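Side-chain contact in lipolytic protein G-D-S-L family (Chitinophaga pinensis, PDB 4Q7Q), which is probably a lipase or related acyl ester hydrolase of the GDSL family, although its substrate has not been established: residues 61-65 / 66-70. Numbering follows the deposited sequence.
With FMT (formic acid), chain E.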
ATOM      1  N   GLY A  61      -3.767  -2.096  16.816  1.00 17.67           N
ATOM      2  CA  GLY A  61      -4.284  -1.485  18.031  1.00 18.00           C
ATOM      3  C   GLY A  61      -5.793  -1.536  18.148  1.00 19.46           C
ATOM      4  O   GLY A  61      -6.340  -1.409  19.242  1.00 22.32           O
ATOM      5  N   ASN A  62      -6.470  -1.715  17.020  1.00 18.12           N
ATOM      6  CA  ASN A  62      -7.929  -1.770  16.993  1.00 18.41           C
ATOM      7  C   ASN A  62      -8.420  -3.122  16.521  1.00 19.45           C
ATOM      8  O   ASN A  62      -9.574  -3.259  16.113  1.00 20.90           O
ATOM      9  CB  ASN A  62      -8.493  -0.710  16.045  1.00 18.58           C
ATOM     10  CG  ASN A  62      -8.377   0.684  16.600  1.00 18.00           C
ATOM     11  OD1 ASN A  62      -9.209   1.115  17.390  1.00 19.64           O
ATOM     12  ND2 ASN A  62      -7.346   1.402  16.184  1.00 18.50           N
ATOM     13  N   ILE A  63      -7.541  -4.113  16.582  1.00 19.63           N
ATOM     14  CA  ILE A  63      -7.757  -5.387  15.904  1.00 20.48           C
ATOM     15  C   ILE A  63      -9.043  -6.122  16.304  1.00 21.26           C
ATOM     16  O   ILE A  63      -9.625  -6.825  15.482  1.00 22.16           O
ATOM     17  CB  ILE A  63      -6.517  -6.311  16.050  1.00 22.86           C
ATOM     18  CG1 ILE A  63      -6.503  -7.393  14.969  1.00 24.26           C
ATOM     19  CG2 ILE A  63      -6.441  -6.916  17.447  1.00 23.77           C
ATOM     20  CD1 ILE A  63      -6.283  -6.887  13.574  1.00 25.07           C
ATOM     21  N   ASP A  64      -9.503  -5.940  17.541  1.00 21.95           N
ATOM     22  CA  ASP A  64     -10.703  -6.628  18.018  1.00 22.40           C
ATOM     23  C   ASP A  64     -11.983  -5.842  17.735  1.00 22.07           C
ATOM     24  O   ASP A  64     -13.082  -6.314  18.028  1.00 22.67           O
ATOM     25  CB  ASP A  64     -10.589  -6.929  19.517  1.00 24.02           C
ATOM     26  CG  ASP A  64      -9.480  -7.915  19.828  1.00 28.17           C
ATOM     27  OD1 ASP A  64      -9.294  -8.862  19.035  1.00 30.16           O
ATOM     28  OD2 ASP A  64      -8.799  -7.744  20.865  1.00 31.17           O
ATOM     29  N   SER A  65     -11.838  -4.660  17.135  1.00 21.78           N
ATOM     30  CA  SER A  65     -12.965  -3.753  16.943  1.00 21.67           C
ATOM     31  C   SER A  65     -13.236  -3.428  15.478  1.00 21.79           C
ATOM     32  O   SER A  65     -13.966  -2.486  15.180  1.00 24.56           O
ATOM     33  CB  SER A  65     -12.731  -2.453  17.721  1.00 23.52           C
ATOM     34  OG  SER A  65     -12.528  -2.716  19.099  1.00 26.81           O
ATOM     35  N   LEU A  66     -12.646  -4.196  14.568  1.00 19.42           N
ATOM     36  CA  LEU A  66     -12.771  -3.913  13.143  1.00 18.69           C
ATOM     37  C   LEU A  66     -13.934  -4.635  12.475  1.00 18.97           C
ATOM     38  O   LEU A  66     -14.239  -4.384  11.308  1.00 18.96           O
ATOM     39  CB  LEU A  66     -11.469  -4.268  12.421  1.00 19.52           C
ATOM     40  CG  LEU A  66     -10.220  -3.517  12.872  1.00 20.29           C
ATOM     41  CD1 LEU A  66      -9.051  -3.861  11.972  1.00 21.65           C
ATOM     42  CD2 LEU A  66     -10.485  -2.017  12.866  1.00 20.20           C
ATOM     43  N   GLY A  67     -14.576  -5.540  13.205  1.00 19.44           N
ATOM     44  CA  GLY A  67     -15.614  -6.358  12.614  1.00 19.15           C
ATOM     45  C   GLY A  67     -15.044  -7.431  11.710  1.00 20.81           C
ATOM     46  O   GLY A  67     -15.734  -7.924  10.816  1.00 22.76           O
ATOM     47  N   LEU A  68     -13.778  -7.788  11.924  1.00 21.50           N
ATOM     48  CA  LEU A  68     -13.175  -8.883  11.175  1.00 21.64           C
ATOM     49  C   LEU A  68     -13.972 -10.161  11.384  1.00 24.30           C
ATOM     50  O   LEU A  68     -14.353 -10.486  12.509  1.00 25.56           O
ATOM     51  CB  LEU A  68     -11.731  -9.115  11.614  1.00 21.43           C
ATOM     52  CG  LEU A  68     -10.729  -8.048  11.191  1.00 21.61           C
ATOM     53  CD1 LEU A  68      -9.405  -8.287  11.894  1.00 22.62           C
ATOM     54  CD2 LEU A  68     -10.549  -8.076   9.684  1.00 21.90           C
ATOM     55  N   ILE A  69     -14.222 -10.887  10.300  1.00 25.05           N
ATOM     56  CA  ILE A  69     -14.958 -12.139  10.411  1.00 25.48           C
ATOM     57  C   ILE A  69     -14.109 -13.330   9.994  1.00 25.38           C
ATOM     58  O   ILE A  69     -13.013 -13.176   9.461  1.00 24.16           O
ATOM     59  CB  ILE A  69     -16.253 -12.131   9.570  1.00 29.18           C
ATOM     60  CG1 ILE A  69     -15.931 -12.114   8.077  1.00 30.46           C
ATOM     61  CG2 ILE A  69     -17.138 -10.950   9.954  1.00 31.40           C
ATOM     62  CD1 ILE A  69     -17.150 -12.356   7.197  1.00 31.60           C
ATOM     63  N   LYS A  70     -14.622 -14.522  10.257  1.00 26.40           N
ATOM     64  CA  LYS A  70     -13.971 -15.745   9.817  1.00 27.28           C
ATOM     65  C   LYS A  70     -14.042 -15.841   8.292  1.00 27.36           C
ATOM     66  O   LYS A  70     -15.104 -15.652   7.690  1.00 28.85           O
ATOM     67  CB  LYS A  70     -14.643 -16.955  10.466  1.00 29.21           C
ATOM     68  CG  LYS A  70     -13.993 -18.285  10.137  1.00 31.56           C
ATOM     69  CD  LYS A  70     -14.752 -19.420  10.812  1.00 34.05           C
ATOM     70  CE  LYS A  70     -14.060 -20.764  10.627  1.00 36.74           C
ATOM     71  NZ  LYS A  70     -14.682 -21.819  11.482  1.00 39.53           N
TER
HETATM   72  C   FMT E 303      -4.399   3.427  17.285  1.00 37.36           C
HETATM   73  O1  FMT E 303      -3.928   2.289  17.373  1.00 38.06           O
HETATM   74  O2  FMT E 303      -5.238   3.805  16.454  1.00 34.99           O
HETATM   75  O   HOH W   1     -12.106  -7.149  14.448  1.00 23.78           O
HETATM   76  O   HOH W   2     -15.022  -6.540  15.920  1.00 28.82           O
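One water ties Ile63 O to the backbone N of Leu66 and of Leu68, and no direct hydrogen bond joins 61-65 to 66-70. Water 1 donates to Ile63 O (2.7 Å) and accepts from Leu66 N (3.0 Å) and Leu68 N (3.1 Å), while water 2 bridges Asp64 O to Gly67 N, 2.9 Å from each. The tightest carbon contact is Leu66 CG against Asn62 O, at 3.3 Å; that carbonyl also accepts from Ser65 N (2.9 Å), closing a type I beta turn from Asn62 to Ser65 just beyond helix 56-61. In the SGNH-type alpha/beta fold expected of this family, the segment belongs to the connection from that helix to strand 73-77 of the parallel sheet. Leu66 CG lies anti to its own carbonyl carbon (chi1 -60°), which brings it against Asn62 O; CD2 sits 4.0 Å from Asn62 CB. Cutting Leu66 back to an alanine removes CG and both methyls, and would probably uncover Asn62 O on this side and open a gap beside Trp54 and His51. Ile63 CD1 meets Leu68 CD1 at 3.8 Å, the two side chains crossing at a slant; Ile63 also packs on Ile110 and Ile111 of helix 104-118.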